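Local coordinates for protein group 3 allergen SMIPP-S Yv6023A04 (Sarcoptes scabiei type hominis, PDB 3H7O) that belongs to the trypsin-like serine proteases as an inactivated paralogue of the scabies mite, so it probably does not cleave proteins as its active relatives do, at residues A[167-178]-A[206-217]. The protein carries 3 engineered substitutions. Sequence-based numbering, arbitrary orientation.
With GOL (glycerol), chain E; SO4 (sulfate ion), chain C; SO4 (sulfate ion), chain D.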
# COMPACT_ATOMS: atom_id res chain seq x y z
N GLN A 167 -14.70 -0.07 -6.40
CA GLN A 167 -13.32 0.08 -6.83
C GLN A 167 -12.34 -0.76 -6.00
O GLN A 167 -11.23 -0.30 -5.68
CB GLN A 167 -12.92 1.56 -6.83
CG GLN A 167 -13.62 2.40 -7.91
CD GLN A 167 -15.05 2.78 -7.55
OE1 GLN A 167 -15.37 2.98 -6.38
NE2 GLN A 167 -15.90 2.89 -8.56
N VAL A 168 -12.74 -1.97 -5.66
CA VAL A 168 -11.88 -2.89 -4.90
C VAL A 168 -11.86 -4.28 -5.53
O VAL A 168 -12.70 -4.62 -6.36
CB VAL A 168 -12.29 -2.99 -3.39
CG1 VAL A 168 -12.20 -1.63 -2.69
CG2 VAL A 168 -13.68 -3.61 -3.22
N PHE A 169 -10.86 -5.07 -5.14
CA PHE A 169 -10.90 -6.51 -5.34
C PHE A 169 -10.43 -7.19 -4.06
O PHE A 169 -9.83 -6.55 -3.18
CB PHE A 169 -10.08 -6.97 -6.56
CG PHE A 169 -8.59 -6.83 -6.39
CD1 PHE A 169 -7.95 -5.66 -6.79
CD2 PHE A 169 -7.83 -7.87 -5.86
CE1 PHE A 169 -6.56 -5.52 -6.64
CE2 PHE A 169 -6.44 -7.74 -5.71
CZ PHE A 169 -5.81 -6.57 -6.10
N CYS A 170 -10.73 -8.48 -3.94
CA CYS A 170 -10.34 -9.24 -2.76
C CYS A 170 -9.41 -10.38 -3.13
O CYS A 170 -9.47 -10.92 -4.23
CB CYS A 170 -11.58 -9.77 -2.05
SG CYS A 170 -12.70 -8.50 -1.45
N ALA A 171 -8.54 -10.74 -2.18
CA ALA A 171 -7.60 -11.82 -2.37
C ALA A 171 -7.29 -12.48 -1.02
O ALA A 171 -7.40 -11.83 0.03
CB ALA A 171 -6.32 -11.32 -3.04
N GLN A 172 -6.92 -13.75 -1.05
CA GLN A 172 -6.68 -14.50 0.18
C GLN A 172 -5.73 -15.67 -0.03
O GLN A 172 -5.69 -16.28 -1.10
CB GLN A 172 -8.01 -15.00 0.76
CG GLN A 172 -7.95 -15.47 2.21
CD GLN A 172 -9.32 -15.66 2.84
OE1 GLN A 172 -10.33 -15.76 2.14
NE2 GLN A 172 -9.36 -15.71 4.16
N LYS A 173 -4.95 -15.96 1.01
CA LYS A 173 -4.13 -17.16 1.09
C LYS A 173 -4.28 -17.72 2.51
O LYS A 173 -4.15 -16.97 3.48
CB LYS A 173 -2.66 -16.85 0.79
CG LYS A 173 -1.76 -18.07 0.76
CD LYS A 173 -0.29 -17.68 0.71
CE LYS A 173 0.60 -18.91 0.75
NZ LYS A 173 2.04 -18.54 0.88
N VAL A 174 -4.55 -19.02 2.62
CA VAL A 174 -4.73 -19.67 3.93
C VAL A 174 -3.51 -19.48 4.85
O VAL A 174 -2.37 -19.60 4.41
CB VAL A 174 -5.09 -21.19 3.81
CG1 VAL A 174 -6.46 -21.38 3.16
CG2 VAL A 174 -4.03 -21.98 3.05
N GLY A 175 -3.78 -19.15 6.11
CA GLY A 175 -2.72 -18.95 7.10
C GLY A 175 -1.96 -17.64 6.99
O GLY A 175 -0.97 -17.44 7.69
N VAL A 176 -2.42 -16.75 6.12
CA VAL A 176 -1.80 -15.43 5.95
C VAL A 176 -2.85 -14.34 6.16
O VAL A 176 -3.93 -14.39 5.56
CB VAL A 176 -1.13 -15.27 4.55
CG1 VAL A 176 -0.61 -13.85 4.35
CG2 VAL A 176 -0.01 -16.28 4.36
N SER A 177 -2.53 -13.37 7.01
CA SER A 177 -3.37 -12.18 7.20
C SER A 177 -2.49 -10.95 7.23
O SER A 177 -1.40 -10.97 7.81
CB SER A 177 -4.16 -12.25 8.50
OG SER A 177 -4.89 -13.46 8.60
N LEU A 178 -2.97 -9.87 6.61
CA LEU A 178 -2.29 -8.58 6.67
C LEU A 178 -2.60 -7.90 8.00
O LEU A 178 -3.61 -8.20 8.65
CB LEU A 178 -2.71 -7.68 5.50
CG LEU A 178 -2.53 -8.22 4.07
CD1 LEU A 178 -3.04 -7.22 3.03
CD2 LEU A 178 -1.09 -8.60 3.77
N GLY A 206 -11.53 -14.57 9.49
CA GLY A 206 -11.42 -15.36 8.27
C GLY A 206 -11.64 -14.59 6.98
O GLY A 206 -11.50 -15.15 5.89
N ALA A 207 -11.98 -13.30 7.09
CA ALA A 207 -12.27 -12.46 5.93
C ALA A 207 -11.10 -12.38 4.95
O ALA A 207 -9.94 -12.38 5.37
CB ALA A 207 -12.68 -11.06 6.37
N PRO A 208 -11.40 -12.28 3.64
CA PRO A 208 -10.33 -12.06 2.67
C PRO A 208 -9.73 -10.67 2.84
O PRO A 208 -10.34 -9.81 3.48
CB PRO A 208 -11.05 -12.14 1.32
CG PRO A 208 -12.40 -12.72 1.60
CD PRO A 208 -12.73 -12.32 3.00
N GLU A 209 -8.54 -10.46 2.29
CA GLU A 209 -7.94 -9.14 2.24
C GLU A 209 -8.62 -8.31 1.16
O GLU A 209 -9.05 -8.85 0.13
CB GLU A 209 -6.43 -9.24 2.00
CG GLU A 209 -5.66 -10.08 3.04
CD GLU A 209 -5.73 -9.52 4.46
OE1 GLU A 209 -5.94 -8.30 4.64
OE2 GLU A 209 -5.55 -10.31 5.42
N VAL A 210 -8.72 -7.00 1.38
CA VAL A 210 -9.32 -6.09 0.41
C VAL A 210 -8.27 -5.12 -0.12
O VAL A 210 -7.43 -4.62 0.64
CB VAL A 210 -10.52 -5.31 1.00
CG1 VAL A 210 -11.12 -4.34 -0.04
CG2 VAL A 210 -11.60 -6.29 1.46
N PHE A 211 -8.33 -4.88 -1.42
CA PHE A 211 -7.38 -4.02 -2.11
C PHE A 211 -8.12 -3.01 -2.95
O PHE A 211 -9.05 -3.38 -3.67
CB PHE A 211 -6.46 -4.86 -3.01
CG PHE A 211 -5.67 -5.89 -2.26
CD1 PHE A 211 -4.42 -5.58 -1.75
CD2 PHE A 211 -6.19 -7.16 -2.04
CE1 PHE A 211 -3.68 -6.53 -1.04
CE2 PHE A 211 -5.47 -8.12 -1.33
CZ PHE A 211 -4.21 -7.80 -0.83
N THR A 212 -7.72 -1.75 -2.86
CA THR A 212 -8.23 -0.73 -3.75
C THR A 212 -7.69 -1.03 -5.15
O THR A 212 -6.49 -1.22 -5.33
CB THR A 212 -7.79 0.68 -3.30
OG1 THR A 212 -8.33 0.95 -2.01
CG2 THR A 212 -8.28 1.74 -4.28
N LYS A 213 -8.60 -1.10 -6.11
CA LYS A 213 -8.28 -1.43 -7.49
C LYS A 213 -7.62 -0.24 -8.18
O LYS A 213 -8.27 0.76 -8.47
CB LYS A 213 -9.55 -1.88 -8.21
CG LYS A 213 -9.37 -2.41 -9.61
CD LYS A 213 -10.55 -3.29 -10.04
CE LYS A 213 -11.90 -2.62 -9.80
NZ LYS A 213 -12.92 -3.03 -10.82
N VAL A 214 -6.32 -0.35 -8.43
CA VAL A 214 -5.53 0.75 -9.01
C VAL A 214 -6.08 1.16 -10.39
O VAL A 214 -6.13 2.35 -10.71
CB VAL A 214 -4.01 0.42 -9.06
CG1 VAL A 214 -3.23 1.52 -9.79
CG2 VAL A 214 -3.46 0.26 -7.65
N GLY A 215 -6.53 0.18 -11.16
CA GLY A 215 -7.13 0.43 -12.48
C GLY A 215 -8.27 1.43 -12.47
O GLY A 215 -8.47 2.16 -13.44
N SER A 216 -9.01 1.48 -11.36
CA SER A 216 -10.14 2.40 -11.21
C SER A 216 -9.72 3.86 -11.02
O SER A 216 -10.52 4.77 -11.24
CB SER A 216 -11.03 1.97 -10.04
OG SER A 216 -11.52 0.67 -10.24
N TYR A 217 -8.47 4.07 -10.62
CA TYR A 217 -7.95 5.41 -10.31
C TYR A 217 -6.79 5.84 -11.20
O TYR A 217 -6.22 6.91 -11.00
CB TYR A 217 -7.52 5.48 -8.84
CG TYR A 217 -8.63 5.19 -7.86
CD1 TYR A 217 -9.45 6.21 -7.37
CD2 TYR A 217 -8.88 3.88 -7.43
CE1 TYR A 217 -10.47 5.94 -6.48
CE2 TYR A 217 -9.91 3.60 -6.53
CZ TYR A 217 -10.70 4.64 -6.06
OH TYR A 217 -11.71 4.36 -5.18
C1 GOL E . -8.09 -14.03 7.49
O1 GOL E . -8.18 -12.67 7.85
C2 GOL E . -6.91 -14.29 6.56
O2 GOL E . -7.01 -13.48 5.40
C3 GOL E . -6.89 -15.78 6.23
O3 GOL E . -6.18 -16.05 5.04
S SO4 C . -7.39 -19.24 7.29
O1 SO4 C . -8.39 -18.36 7.90
O2 SO4 C . -6.05 -18.76 7.64
O3 SO4 C . -7.55 -19.23 5.84
O4 SO4 C . -7.56 -20.60 7.80
S SO4 D . -8.22 -13.77 11.24
O1 SO4 D . -7.95 -15.09 10.68
O2 SO4 D . -7.09 -12.89 10.97
O3 SO4 D . -8.44 -13.88 12.68
O4 SO4 D . -9.42 -13.23 10.61
O HOH W 1 -12.48 -16.48 3.44
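Val168 to Gln172 and Glu209 to Lys213 run antiparallel, their axes 4.6 Å apart at closest and their directions at 147°, and the paired backbones exchange hydrogen bonds at Phe169 with Phe211 and at Ala171 with Glu209, while Lys213 N closes the end on Gln167 O at 2.8 Å. On one face of the sheet the two phenylalanines meet. Their rings are close to parallel (17°) yet displaced so far that little of one lies over the other; instead CB of Phe211 lies over the Phe169 ring in a CH-pi contact, 3.8 Å from its centroid. Chi1 of 69° sets the Phe169 ring between its own backbone N and carbonyl carbon, which swings it toward Phe211. Ala171, small enough to sit beside the Phe211 ring, brings its CB to 3.7 Å from Phe211 CE2. The other face holds Cys170, whose SG packs on Val210 CG2 and is disulfide-bonded to Cys155, and compact branched Val168, whose CB meets Val210 CG1.

Glu209 shares the phenylalanine face. Bent at its second torsion, it reaches the returning chain, where Leu178 N donates to OE2 at 2.9 Å, nearly straight at the hydrogen but from above the carboxylate plane; the Leu178 side chain crosses it at a slant, CB, CG and CD1 all lying against OE1. OE1 forms a salt bridge with Arg203, so this buried charge is probably well compensated. Gln172, long and extended, carries its amide past Pro208: NE2 donates to Gly206 O at 2.8 Å, and a water bridges OE1 to that same carbonyl.

Within the second beta-barrel domain of the trypsin fold, strand 168-172 lies between 143-150 and 209-213, and 192-197 flanks the latter. Leu147 and Ala197 pack on Phe211, while helix 152-159 meets Val168 and Val210 through Leu152 and Tyr159.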